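Local coordinates for hypothetical bacterial outer membrane protein (Bacteroides fragilis, PDB 3RWX), which is of unknown function but is a putative outer membrane lipoprotein built from two calycin-like beta-barrel domains, at residues S149-I155 against L180-G186. Where two conformers were deposited one is given. Numbering follows the deposited sequence.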
loop_
_atom_site.group_PDB
_atom_site.type_symbol
_atom_site.label_atom_id
_atom_site.label_comp_id
_atom_site.label_asym_id
_atom_site.label_seq_id
_atom_site.Cartn_x
_atom_site.Cartn_y
_atom_site.Cartn_z
ATOM N N SER A 149 12.308 -34.676 6.201
ATOM C CA SER A 149 13.736 -34.613 5.864
ATOM C C SER A 149 14.024 -34.181 4.427
ATOM O O SER A 149 15.150 -34.227 4.009
ATOM C CB SER A 149 14.369 -36.017 6.059
ATOM O OG SER A 149 13.628 -36.977 5.310
ATOM N N THR A 150 13.014 -33.803 3.662
ATOM C CA THR A 150 13.217 -33.385 2.288
ATOM C C THR A 150 13.261 -31.884 2.153
ATOM O O THR A 150 12.422 -31.181 2.694
ATOM C CB THR A 150 12.079 -33.926 1.394
ATOM O OG1 THR A 150 12.274 -35.332 1.207
ATOM C CG2 THR A 150 12.045 -33.219 0.012
ATOM N N THR A 151 14.235 -31.390 1.404
ATOM C CA THR A 151 14.217 -29.991 0.965
ATOM C C THR A 151 14.287 -29.982 -0.556
ATOM O O THR A 151 15.191 -30.564 -1.181
ATOM C CB THR A 151 15.388 -29.178 1.534
ATOM O OG1 THR A 151 15.388 -29.274 2.964
ATOM C CG2 THR A 151 15.267 -27.706 1.126
ATOM N N TYR A 152 13.317 -29.316 -1.151
ATOM C CA TYR A 152 13.166 -29.329 -2.592
ATOM C C TYR A 152 14.117 -28.341 -3.263
ATOM O O TYR A 152 14.682 -27.472 -2.602
ATOM C CB TYR A 152 11.725 -29.014 -2.941
ATOM C CG TYR A 152 10.752 -30.103 -2.538
ATOM C CD1 TYR A 152 10.672 -31.284 -3.244
ATOM C CD2 TYR A 152 9.918 -29.953 -1.453
ATOM C CE1 TYR A 152 9.773 -32.311 -2.872
ATOM C CE2 TYR A 152 9.007 -30.958 -1.085
ATOM C CZ TYR A 152 8.949 -32.127 -1.803
ATOM O OH TYR A 152 8.062 -33.095 -1.453
ATOM N N PRO A 153 14.312 -28.481 -4.585
ATOM C CA PRO A 153 15.077 -27.445 -5.246
ATOM C C PRO A 153 14.433 -26.054 -5.070
ATOM O O PRO A 153 13.215 -25.939 -4.916
ATOM C CB PRO A 153 15.075 -27.893 -6.718
ATOM C CG PRO A 153 14.932 -29.360 -6.665
ATOM C CD PRO A 153 13.975 -29.579 -5.506
ATOM N N ASP A 154 15.271 -25.032 -5.048
ATOM C CA ASP A 154 14.800 -23.665 -5.015
ATOM C C ASP A 154 13.856 -23.361 -6.171
ATOM O O ASP A 154 14.095 -23.778 -7.290
ATOM C CB ASP A 154 15.980 -22.690 -5.060
ATOM C CG ASP A 154 16.776 -22.686 -3.766
ATOM O OD1 ASP A 154 16.190 -22.954 -2.691
ATOM O OD2 ASP A 154 17.992 -22.413 -3.811
ATOM N N ILE A 155 12.780 -22.654 -5.860
ATOM C CA ILE A 155 11.922 -22.088 -6.852
ATOM C C ILE A 155 12.321 -20.626 -7.011
ATOM O O ILE A 155 12.310 -19.872 -6.041
ATOM C CB ILE A 155 10.425 -22.150 -6.398
ATOM C CG1 ILE A 155 9.945 -23.596 -6.281
ATOM C CG2 ILE A 155 9.534 -21.382 -7.376
ATOM C CD1 ILE A 155 8.683 -23.747 -5.418
ATOM N N LEU A 180 7.047 -26.250 -8.015
ATOM C CA LEU A 180 7.814 -27.116 -7.163
ATOM C C LEU A 180 8.243 -28.355 -7.912
ATOM O O LEU A 180 7.415 -29.011 -8.491
ATOM C CB LEU A 180 6.956 -27.500 -5.964
ATOM C CG LEU A 180 7.666 -28.320 -4.887
ATOM C CD1 LEU A 180 8.835 -27.548 -4.266
ATOM C CD2 LEU A 180 6.645 -28.773 -3.842
ATOM N N ASN A 181 9.526 -28.688 -7.908
ATOM C CA ASN A 181 9.969 -29.923 -8.547
ATOM C C ASN A 181 10.414 -30.916 -7.527
ATOM O O ASN A 181 10.694 -30.546 -6.389
ATOM C CB ASN A 181 11.123 -29.655 -9.490
ATOM C CG ASN A 181 10.720 -28.812 -10.688
ATOM O OD1 ASN A 181 9.560 -28.774 -11.100
ATOM N ND2 ASN A 181 11.686 -28.135 -11.247
ATOM N N SER A 182 10.517 -32.177 -7.935
ATOM C CA SER A 182 10.924 -33.245 -7.033
ATOM C C SER A 182 12.359 -33.092 -6.573
ATOM O O SER A 182 13.178 -32.489 -7.253
ATOM C CB SER A 182 10.783 -34.600 -7.713
ATOM O OG SER A 182 9.474 -34.760 -8.200
ATOM N N SER A 183 12.636 -33.665 -5.411
ATOM C CA SER A 183 13.959 -33.789 -4.857
ATOM C C SER A 183 14.427 -35.220 -5.087
ATOM O O SER A 183 13.620 -36.132 -5.294
ATOM C CB SER A 183 13.892 -33.487 -3.354
ATOM O OG SER A 183 14.807 -34.263 -2.602
ATOM N N GLN A 184 15.732 -35.435 -5.036
ATOM C CA GLN A 184 16.253 -36.792 -5.056
ATOM C C GLN A 184 15.639 -37.641 -3.933
ATOM O O GLN A 184 15.441 -38.835 -4.103
ATOM C CB GLN A 184 17.782 -36.785 -4.943
ATOM C CG GLN A 184 18.467 -36.238 -6.192
ATOM C CD GLN A 184 19.997 -36.219 -6.089
ATOM O OE1 GLN A 184 20.604 -37.115 -5.490
ATOM N NE2 GLN A 184 20.626 -35.191 -6.686
ATOM N N THR A 185 15.320 -37.016 -2.804
ATOM C CA THR A 185 14.792 -37.728 -1.635
ATOM C C THR A 185 13.249 -37.778 -1.545
ATOM O O THR A 185 12.704 -38.327 -0.579
ATOM C CB THR A 185 15.369 -37.118 -0.300
ATOM O OG1 THR A 185 14.712 -35.877 0.010
ATOM C CG2 THR A 185 16.879 -36.872 -0.414
ATOM N N GLY A 186 12.541 -37.212 -2.520
ATOM C CA GLY A 186 11.079 -37.226 -2.470
ATOM C C GLY A 186 10.359 -36.495 -3.594
ATOM O O GLY A 186 10.876 -35.539 -4.167
HETATM O O HOH W 1 16.302 -33.412 0.200
HETATM O O HOH W 2 11.260 -26.969 -6.763
#
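In the second calycin-like beta-barrel domain, the edge strand 150-151 and the chain that leaves it run antiparallel to a loop, 180-186, that ends in a type I beta turn from Ser183 to Gly186. No direct backbone hydrogen bond joins the two segments; side chains and two waters do. With chi1 at -68° (m), the Tyr152 ring lies alongside the loop, its CD1/CE1 edge facing the backbone, Gly186 O 3.6 Å from Tyr152 CE1 and Leu180 CD2 over one face. A long aromatic suits this place because it can be buried and still deliver its OH to the backbone O of Arg187. Leu180, in the t,p rotamer, puts CD1 3.5 Å from Tyr152 CB and 4.0 Å from Ile155 CD1, packing against both; Ala188 and Met189 also touch it. Pro153 has no N-H, and its CD rests 3.5 Å from both Asn181 O and Ser182 O. Pro153 O reaches Asn181 N through water 2, which donates to the carbonyl (2.9 Å) and accepts from the amide (2.7 Å).

Near the turn, short hydroxyl side chains are apt, since they can both pack and hydrogen-bond. Ser183, its chi1 off the usual wells at 146°, makes an ST turn, OG accepting from Thr185 N at 2.8 Å, while its CB meets Thr150 CG2 at 3.8 Å. Gly186 avoids crowding, since a CB here would press on Thr150 OG1. Thr185, in the p rotamer, holds OG1 2.9 Å from water 1, which accepts from Thr151 N, and 2.8 Å from Thr150 OG1 in a hydrogen bond between hydroxyls.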